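Local coordinates for botulinum neurotoxin type G (Clostridium botulinum, PDB 3MPP), which adheres to the surface of host nerve cells through this receptor-binding domain, so that the toxin's protease light chain can be translocated into the cytosol, at residues L242-M247 against C418-I423; Q332-L337 against D394-I399. The protein carries 4 engineered substitutions. One frame throughout, in Å; residues are numbered along the deposited sequence.

Contact 1: residues L242-M247 against C418-I423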
ATOM      1  N   LEU A 242     -13.807  -1.936  -5.479  1.00 19.05           N
ATOM      2  CA  LEU A 242     -14.041  -1.157  -4.280  1.00 22.05           C
ATOM      3  C   LEU A 242     -13.886  -2.027  -3.048  1.00 23.51           C
ATOM      4  O   LEU A 242     -14.361  -3.168  -2.999  1.00 22.53           O
ATOM      5  CB  LEU A 242     -15.429  -0.500  -4.342  1.00 25.11           C
ATOM      6  CG  LEU A 242     -15.790   0.650  -3.390  1.00 29.33           C
ATOM      7  CD1 LEU A 242     -14.783   1.816  -3.460  1.00 26.68           C
ATOM      8  CD2 LEU A 242     -17.216   1.147  -3.661  1.00 23.16           C
ATOM      9  N   PHE A 243     -13.167  -1.500  -2.068  1.00 23.16           N
ATOM     10  CA  PHE A 243     -12.955  -2.204  -0.817  1.00 19.37           C
ATOM     11  C   PHE A 243     -13.475  -1.358   0.347  1.00 20.44           C
ATOM     12  O   PHE A 243     -13.208  -0.157   0.403  1.00 19.59           O
ATOM     13  CB  PHE A 243     -11.465  -2.523  -0.655  1.00 22.01           C
ATOM     14  CG  PHE A 243     -11.085  -3.056   0.696  1.00 22.04           C
ATOM     15  CD1 PHE A 243     -11.148  -4.418   0.966  1.00 21.93           C
ATOM     16  CD2 PHE A 243     -10.621  -2.201   1.690  1.00 21.53           C
ATOM     17  CE1 PHE A 243     -10.785  -4.915   2.212  1.00 25.39           C
ATOM     18  CE2 PHE A 243     -10.256  -2.702   2.957  1.00 26.35           C
ATOM     19  CZ  PHE A 243     -10.331  -4.050   3.208  1.00 23.86           C
ATOM     20  N   ASN A 244     -14.212  -1.996   1.258  1.00 17.45           N
ATOM     21  CA  ASN A 244     -14.703  -1.346   2.479  1.00 24.18           C
ATOM     22  C   ASN A 244     -13.930  -1.767   3.735  1.00 23.74           C
ATOM     23  O   ASN A 244     -13.911  -2.942   4.091  1.00 25.44           O
ATOM     24  CB  ASN A 244     -16.203  -1.618   2.670  1.00 17.00           C
ATOM     25  CG  ASN A 244     -16.799  -0.768   3.760  1.00 23.24           C
ATOM     26  OD1 ASN A 244     -16.673  -1.091   4.930  1.00 24.53           O
ATOM     27  ND2 ASN A 244     -17.440   0.343   3.378  1.00 19.81           N
ATOM     28  N   GLN A 245     -13.320  -0.801   4.419  1.00 21.88           N
ATOM     29  CA  GLN A 245     -12.524  -1.095   5.606  1.00 21.45           C
ATOM     30  C   GLN A 245     -13.349  -1.690   6.756  1.00 22.61           C
ATOM     31  O   GLN A 245     -12.848  -2.509   7.505  1.00 22.19           O
ATOM     32  CB  GLN A 245     -11.763   0.140   6.111  1.00 24.91           C
ATOM     33  CG  GLN A 245     -10.888  -0.173   7.353  1.00 22.60           C
ATOM     34  CD  GLN A 245     -10.233   1.057   7.950  1.00 30.75           C
ATOM     35  OE1 GLN A 245     -10.726   2.168   7.797  1.00 27.75           O
ATOM     36  NE2 GLN A 245      -9.098   0.864   8.615  1.00 30.09           N
ATOM     37  N   GLY A 246     -14.611  -1.290   6.885  1.00 22.52           N
ATOM     38  CA  GLY A 246     -15.443  -1.807   7.963  1.00 25.31           C
ATOM     39  C   GLY A 246     -16.041  -3.183   7.700  1.00 26.91           C
ATOM     40  O   GLY A 246     -16.323  -3.936   8.630  1.00 29.60           O
ATOM     41  N   MET A 247     -16.244  -3.508   6.426  1.00 21.65           N
ATOM     42  CA  MET A 247     -16.829  -4.786   6.041  1.00 25.61           C
ATOM     43  C   MET A 247     -15.930  -5.347   4.962  1.00 22.97           C
ATOM     44  O   MET A 247     -16.190  -5.190   3.767  1.00 23.93           O
ATOM     45  CB  MET A 247     -18.258  -4.572   5.536  1.00 19.58           C
ATOM     46  CG  MET A 247     -19.115  -3.864   6.594  1.00 41.71           C
ATOM     47  SD  MET A 247     -20.849  -3.633   6.178  1.00 42.94           S
ATOM     48  CE  MET A 247     -21.356  -5.347   6.065  1.00 38.67           C
ATOM     49  N   CYS A 418     -17.559   3.754   6.536  1.00 22.54           N
ATOM     50  CA  CYS A 418     -17.461   4.823   5.548  1.00 17.18           C
ATOM     51  C   CYS A 418     -16.037   4.963   5.037  1.00 16.30           C
ATOM     52  O   CYS A 418     -15.705   5.956   4.399  1.00 19.30           O
ATOM     53  CB  CYS A 418     -17.902   6.175   6.135  1.00 18.09           C
ATOM     54  SG  CYS A 418     -17.130   6.575   7.738  1.00 25.38           S
ATOM     55  N   ASN A 419     -15.200   3.970   5.301  1.00 18.25           N
ATOM     56  CA  ASN A 419     -13.814   4.050   4.825  1.00 18.49           C
ATOM     57  C   ASN A 419     -13.613   3.084   3.683  1.00 21.15           C
ATOM     58  O   ASN A 419     -13.865   1.892   3.832  1.00 18.83           O
ATOM     59  CB  ASN A 419     -12.827   3.749   5.952  1.00 17.60           C
ATOM     60  CG  ASN A 419     -12.959   4.718   7.099  1.00 25.29           C
ATOM     61  OD1 ASN A 419     -13.228   5.899   6.885  1.00 25.26           O
ATOM     62  ND2 ASN A 419     -12.781   4.227   8.325  1.00 24.21           N
ATOM     63  N   TRP A 420     -13.132   3.608   2.557  1.00 15.84           N
ATOM     64  CA  TRP A 420     -13.019   2.836   1.331  1.00 15.59           C
ATOM     65  C   TRP A 420     -11.601   2.825   0.795  1.00 21.31           C
ATOM     66  O   TRP A 420     -10.819   3.748   1.066  1.00 20.91           O
ATOM     67  CB  TRP A 420     -13.922   3.463   0.258  1.00 19.64           C
ATOM     68  CG  TRP A 420     -15.397   3.550   0.641  1.00 22.04           C
ATOM     69  CD1 TRP A 420     -16.037   4.618   1.221  1.00 21.32           C
ATOM     70  CD2 TRP A 420     -16.405   2.531   0.456  1.00 23.62           C
ATOM     71  NE1 TRP A 420     -17.382   4.318   1.412  1.00 19.69           N
ATOM     72  CE2 TRP A 420     -17.632   3.055   0.945  1.00 21.47           C
ATOM     73  CE3 TRP A 420     -16.389   1.235  -0.070  1.00 19.53           C
ATOM     74  CZ2 TRP A 420     -18.829   2.325   0.913  1.00 19.36           C
ATOM     75  CZ3 TRP A 420     -17.584   0.510  -0.101  1.00 21.77           C
ATOM     76  CH2 TRP A 420     -18.782   1.056   0.402  1.00 17.28           C
ATOM     77  N   GLN A 421     -11.279   1.783   0.030  1.00 18.50           N
ATOM     78  CA  GLN A 421     -10.068   1.790  -0.783  1.00 16.07           C
ATOM     79  C   GLN A 421     -10.401   1.369  -2.203  1.00 21.43           C
ATOM     80  O   GLN A 421     -11.320   0.573  -2.436  1.00 19.77           O
ATOM     81  CB  GLN A 421      -9.004   0.860  -0.185  1.00 12.71           C
ATOM     82  CG  GLN A 421      -8.567   1.273   1.233  1.00 19.46           C
ATOM     83  CD  GLN A 421      -7.492   0.369   1.788  1.00 26.03           C
ATOM     84  OE1 GLN A 421      -6.611  -0.085   1.058  1.00 26.04           O
ATOM     85  NE2 GLN A 421      -7.547   0.112   3.094  1.00 24.08           N
ATOM     86  N   PHE A 422      -9.653   1.917  -3.146  1.00 17.84           N
ATOM     87  CA  PHE A 422      -9.839   1.614  -4.554  1.00 18.25           C
ATOM     88  C   PHE A 422      -8.759   0.629  -5.029  1.00 21.28           C
ATOM     89  O   PHE A 422      -7.558   0.857  -4.821  1.00 19.26           O
ATOM     90  CB  PHE A 422      -9.783   2.907  -5.368  1.00 16.48           C
ATOM     91  CG  PHE A 422     -10.984   3.829  -5.140  1.00 27.12           C
ATOM     92  CD1 PHE A 422     -12.137   3.707  -5.915  1.00 29.93           C
ATOM     93  CD2 PHE A 422     -10.955   4.807  -4.156  1.00 24.36           C
ATOM     94  CE1 PHE A 422     -13.237   4.546  -5.718  1.00 28.04           C
ATOM     95  CE2 PHE A 422     -12.058   5.663  -3.949  1.00 23.40           C
ATOM     96  CZ  PHE A 422     -13.198   5.524  -4.732  1.00 24.26           C
ATOM     97  N   ILE A 423      -9.185  -0.447  -5.680  1.00 21.91           N
ATOM     98  CA  ILE A 423      -8.271  -1.525  -6.078  1.00 22.89           C
ATOM     99  C   ILE A 423      -8.148  -1.629  -7.605  1.00 22.42           C
ATOM    100  O   ILE A 423      -9.064  -2.094  -8.273  1.00 18.10           O
ATOM    101  CB  ILE A 423      -8.753  -2.906  -5.544  1.00 23.67           C
ATOM    102  CG1 ILE A 423      -9.165  -2.822  -4.075  1.00 21.66           C
ATOM    103  CG2 ILE A 423      -7.662  -3.957  -5.730  1.00 25.20           C
ATOM    104  CD1 ILE A 423      -9.558  -4.212  -3.481  1.00 21.57           C
TER
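Leu242 holds CG anti to the backbone N (chi1 -164°), which puts that atom against the indole of Trp420; the Asn244 chain starts the same way, and its chi2 (-81°) then turns the amide so that ND2 comes over the indole. Leu242 CG packs 3.4 Å from Trp420 CE3, on the benzo part. Asn244 ND2 lies above one ring face, displaced toward the rim and 3.3 Å from Trp420 CH2, with amide and indole planes 88° apart. That amide nitrogen donates to Gly417 O, while the indole NE1 donates to Phe377 O. Leu242 also lays CD1 over a face of the Phe422 ring, a CH-pi contact 4.2 Å from the centroid. Between these side chains and those of the opposite sheet face runs the backbone ladder of an antiparallel pair, strand 239-244 with strand 420-423, the first and last strands of the C-terminal beta-trefoil, whose pairing closes the barrel. Its hydrogen-bonded pair is Phe243 with Gln421: Phe243 N reaches Gln421 O at 2.8 Å, and Gln421 N returns to Phe243 O at the same length. On that face the Phe243 ring lies alongside the Gln421 chain, whose NE2 is bonded to Asn362, and Phe229 meets the same ring edge-to-face. Beyond the strand, Gln245 N donates to Asn419 O at 2.8 Å. Asn419 ND2 makes a weak bond of 3.0 Å to Gln245 OE1; Asn419 OD1 is bonded to Tyr356 and Gln364. The turn that follows is an Asx motif, Asn244 OD1 accepting from Met247 N at 2.9 Å.

Contact 2: residues Q332-L337 against D394-I399; sequences QTQLFL and DNYFCI
Tyr396 receives Gln334 over one face of its ring: the bent glutamine chain carries NE2 to 3.5 Å from Tyr396 CD2, displaced from the ring centre toward the rim, with amide and ring planes 81° apart. Met260 packs on both side chains. At Phe397 the contact turns apolar. Leu335 CD1 sits almost exactly above the middle of the ring, a CH-pi contact 3.5 Å from the centroid, while Leu337 CD2 lies at the ring edge. The ring also meets Phe377 at about a right angle. Phe397 O accepts twice, from Leu335 N at 3.1 Å and from a water at 2.7 Å that donates equally closely to Leu335 O. Cys398, opposite Gln334, presses CB to 3.1 Å from Thr333 O, and the two side chains of this non-hydrogen-bonded pair diverge. Ile399 forms the hydrogen-bonded antiparallel pair with Thr333, N to O at 2.9 Å in both directions, and its CB touches Leu335 CD2. Strand 394-400 leads on to the ganglioside-binding motif inferred for Ser400 to Tyr403. Leu335 thus combines two methyl branches, CD1 on the Phe397 ring and CD2 against Ile399, with a backbone held to one carbonyl oxygen, Phe397 O, so that past the Thr333-Ile399 pair one direct bond and one water-mediated link continue the polar joining of the strands.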
ATOM      1  N   GLN A 332     -30.374   7.693   6.206  1.00 28.12           N
ATOM      2  CA  GLN A 332     -29.572   6.985   5.207  1.00 30.27           C
ATOM      3  C   GLN A 332     -30.410   6.714   3.962  1.00 32.29           C
ATOM      4  O   GLN A 332     -31.625   6.485   4.043  1.00 25.23           O
ATOM      5  CB  GLN A 332     -29.041   5.660   5.779  1.00 29.25           C
ATOM      6  CG  GLN A 332     -30.157   4.742   6.303  1.00 30.65           C
ATOM      7  CD  GLN A 332     -29.637   3.378   6.723  1.00 35.06           C
ATOM      8  OE1 GLN A 332     -28.439   3.195   6.948  1.00 34.37           O
ATOM      9  NE2 GLN A 332     -30.537   2.413   6.834  1.00 29.59           N
ATOM     10  N   THR A 333     -29.774   6.753   2.801  1.00 22.86           N
ATOM     11  CA  THR A 333     -30.481   6.440   1.566  0.62 26.15           C
ATOM     12  C   THR A 333     -29.597   5.594   0.671  1.00 28.40           C
ATOM     13  O   THR A 333     -28.371   5.763   0.646  1.00 26.59           O
ATOM     14  CB  THR A 333     -30.920   7.717   0.810  0.62 28.79           C
ATOM     15  OG1 THR A 333     -31.646   8.573   1.698  0.62 32.24           O
ATOM     16  CG2 THR A 333     -31.793   7.370  -0.384  0.62 28.84           C
ATOM     17  N   GLN A 334     -30.225   4.670  -0.044  1.00 24.24           N
ATOM     18  CA  GLN A 334     -29.513   3.816  -0.986  1.00 22.96           C
ATOM     19  C   GLN A 334     -29.004   4.671  -2.128  1.00 22.40           C
ATOM     20  O   GLN A 334     -29.712   5.565  -2.599  1.00 23.52           O
ATOM     21  CB  GLN A 334     -30.452   2.717  -1.497  1.00 21.17           C
ATOM     22  CG  GLN A 334     -30.689   1.628  -0.457  1.00 28.09           C
ATOM     23  CD  GLN A 334     -32.140   1.181  -0.382  1.00 38.29           C
ATOM     24  OE1 GLN A 334     -33.052   1.995  -0.400  1.00 35.97           O
ATOM     25  NE2 GLN A 334     -32.348  -0.120  -0.287  1.00 35.30           N
ATOM     26  N   LEU A 335     -27.764   4.431  -2.554  1.00 20.83           N
ATOM     27  CA  LEU A 335     -27.231   5.137  -3.724  1.00 22.12           C
ATOM     28  C   LEU A 335     -27.900   4.592  -4.975  1.00 25.80           C
ATOM     29  O   LEU A 335     -28.206   3.399  -5.047  1.00 23.87           O
ATOM     30  CB  LEU A 335     -25.698   4.973  -3.823  1.00 19.28           C
ATOM     31  CG  LEU A 335     -24.944   5.715  -2.714  1.00 21.07           C
ATOM     32  CD1 LEU A 335     -23.436   5.433  -2.746  1.00 19.29           C
ATOM     33  CD2 LEU A 335     -25.223   7.224  -2.842  1.00 19.47           C
ATOM     34  N   PHE A 336     -28.117   5.476  -5.949  1.00 20.67           N
ATOM     35  CA  PHE A 336     -28.826   5.168  -7.191  1.00 22.37           C
ATOM     36  C   PHE A 336     -27.793   4.956  -8.293  1.00 25.36           C
ATOM     37  O   PHE A 336     -27.092   5.888  -8.669  1.00 24.33           O
ATOM     38  CB  PHE A 336     -29.749   6.351  -7.526  1.00 22.75           C
ATOM     39  CG  PHE A 336     -30.525   6.217  -8.835  1.00 29.34           C
ATOM     40  CD1 PHE A 336     -31.219   5.046  -9.155  1.00 29.71           C
ATOM     41  CD2 PHE A 336     -30.606   7.294  -9.713  1.00 30.25           C
ATOM     42  CE1 PHE A 336     -31.944   4.944 -10.352  1.00 35.41           C
ATOM     43  CE2 PHE A 336     -31.337   7.207 -10.914  1.00 30.16           C
ATOM     44  CZ  PHE A 336     -32.006   6.036 -11.231  1.00 28.51           C
ATOM     45  N   LEU A 337     -27.660   3.724  -8.783  1.00 20.76           N
ATOM     46  CA  LEU A 337     -26.644   3.438  -9.797  1.00 20.59           C
ATOM     47  C   LEU A 337     -27.401   3.407 -11.112  1.00 26.46           C
ATOM     48  O   LEU A 337     -28.227   2.511 -11.320  1.00 28.02           O
ATOM     49  CB  LEU A 337     -25.925   2.095  -9.516  1.00 21.40           C
ATOM     50  CG  LEU A 337     -25.397   1.897  -8.091  1.00 31.95           C
ATOM     51  CD1 LEU A 337     -24.643   0.555  -7.909  1.00 23.53           C
ATOM     52  CD2 LEU A 337     -24.523   3.081  -7.672  1.00 28.67           C
ATOM     53  N   ASP A 394     -31.522  -6.104   3.929  1.00 35.61           N
ATOM     54  CA  ASP A 394     -30.220  -6.344   3.302  1.00 31.69           C
ATOM     55  C   ASP A 394     -29.306  -5.135   3.463  1.00 27.54           C
ATOM     56  O   ASP A 394     -29.754  -4.049   3.841  1.00 26.90           O
ATOM     57  CB  ASP A 394     -30.382  -6.648   1.814  1.00 41.70           C
ATOM     58  CG  ASP A 394     -31.091  -7.962   1.561  1.00 58.48           C
ATOM     59  OD1 ASP A 394     -32.341  -7.984   1.608  1.00 69.85           O
ATOM     60  OD2 ASP A 394     -30.400  -8.969   1.309  1.00 52.49           O
ATOM     61  N   ASN A 395     -28.024  -5.339   3.185  1.00 26.30           N
ATOM     62  CA  ASN A 395     -27.032  -4.282   3.324  1.00 25.36           C
ATOM     63  C   ASN A 395     -26.761  -3.664   1.957  1.00 27.27           C
ATOM     64  O   ASN A 395     -26.491  -4.381   1.002  1.00 24.45           O
ATOM     65  CB  ASN A 395     -25.745  -4.842   3.953  1.00 30.41           C
ATOM     66  CG  ASN A 395     -25.954  -5.273   5.391  1.00 28.12           C
ATOM     67  OD1 ASN A 395     -26.808  -4.716   6.082  1.00 28.91           O
ATOM     68  ND2 ASN A 395     -25.192  -6.259   5.850  1.00 29.32           N
ATOM     69  N   TYR A 396     -26.849  -2.338   1.871  1.00 23.81           N
ATOM     70  CA  TYR A 396     -26.745  -1.641   0.590  1.00 20.68           C
ATOM     71  C   TYR A 396     -25.684  -0.551   0.618  1.00 24.79           C
ATOM     72  O   TYR A 396     -25.471   0.083   1.653  1.00 21.13           O
ATOM     73  CB  TYR A 396     -28.081  -0.991   0.218  1.00 28.57           C
ATOM     74  CG  TYR A 396     -29.147  -1.980  -0.169  1.00 29.05           C
ATOM     75  CD1 TYR A 396     -29.270  -2.416  -1.482  1.00 34.59           C
ATOM     76  CD2 TYR A 396     -30.028  -2.484   0.777  1.00 33.99           C
ATOM     77  CE1 TYR A 396     -30.247  -3.323  -1.848  1.00 36.95           C
ATOM     78  CE2 TYR A 396     -31.017  -3.391   0.419  1.00 36.21           C
ATOM     79  CZ  TYR A 396     -31.113  -3.808  -0.894  1.00 43.65           C
ATOM     80  OH  TYR A 396     -32.082  -4.712  -1.257  1.00 52.24           O
ATOM     81  N   PHE A 397     -25.022  -0.370  -0.525  1.00 24.95           N
ATOM     82  CA  PHE A 397     -24.184   0.793  -0.826  1.00 22.04           C
ATOM     83  C   PHE A 397     -25.080   2.018  -0.645  1.00 23.29           C
ATOM     84  O   PHE A 397     -26.078   2.159  -1.343  1.00 24.39           O
ATOM     85  CB  PHE A 397     -23.738   0.656  -2.292  1.00 22.34           C
ATOM     86  CG  PHE A 397     -22.634   1.612  -2.733  1.00 23.38           C
ATOM     87  CD1 PHE A 397     -21.664   2.075  -1.849  1.00 22.35           C
ATOM     88  CD2 PHE A 397     -22.547   1.986  -4.082  1.00 18.72           C
ATOM     89  CE1 PHE A 397     -20.638   2.934  -2.295  1.00 19.56           C
ATOM     90  CE2 PHE A 397     -21.532   2.832  -4.534  1.00 20.90           C
ATOM     91  CZ  PHE A 397     -20.572   3.297  -3.641  1.00 23.06           C
ATOM     92  N   CYS A 398     -24.749   2.893   0.306  1.00 20.64           N
ATOM     93  CA  CYS A 398     -25.647   3.990   0.638  1.00 20.28           C
ATOM     94  C   CYS A 398     -24.861   5.252   0.957  1.00 23.54           C
ATOM     95  O   CYS A 398     -23.635   5.232   1.016  1.00 25.03           O
ATOM     96  CB  CYS A 398     -26.512   3.622   1.861  1.00 24.51           C
ATOM     97  SG  CYS A 398     -25.573   3.579   3.409  1.00 27.22           S
ATOM     98  N   ILE A 399     -25.585   6.349   1.152  1.00 20.48           N
ATOM     99  CA  ILE A 399     -25.018   7.555   1.744  1.00 20.74           C
ATOM    100  C   ILE A 399     -25.762   7.795   3.054  1.00 27.48           C
ATOM    101  O   ILE A 399     -26.986   7.608   3.105  1.00 22.67           O
ATOM    102  CB  ILE A 399     -25.118   8.771   0.781  1.00 20.79           C
ATOM    103  CG1 ILE A 399     -24.447  10.012   1.391  1.00 26.87           C
ATOM    104  CG2 ILE A 399     -26.566   9.058   0.399  1.00 25.54           C
ATOM    105  CD1 ILE A 399     -24.164  11.138   0.379  1.00 19.81           C
TER
HETATM  106  O   HOH W   1     -27.033   1.335  -3.783  1.00 28.03           O

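Coming from the N-terminal receptor-binding subdomain, the chain enters the trefoil along strand 239-244, which carries 242-247, the first half of contact 1; its partner 418-423 comes only after 170 intervening residues. Contact 2 closes a much shorter loop, 56 residues between 332-337 and 394-399, nested wholly inside the larger one. Contact 1 therefore joins the two ends of the trefoil, and contact 2 ties together strands from its interior sequence; both belong to one curled antiparallel sheet. They also touch directly: Trp420 CZ2 lies 3.7 Å from Phe397 CE1 and Leu242 CD2 packs on Phe397 CZ, so Phe397 takes part in both; Met247 also meets Asn395.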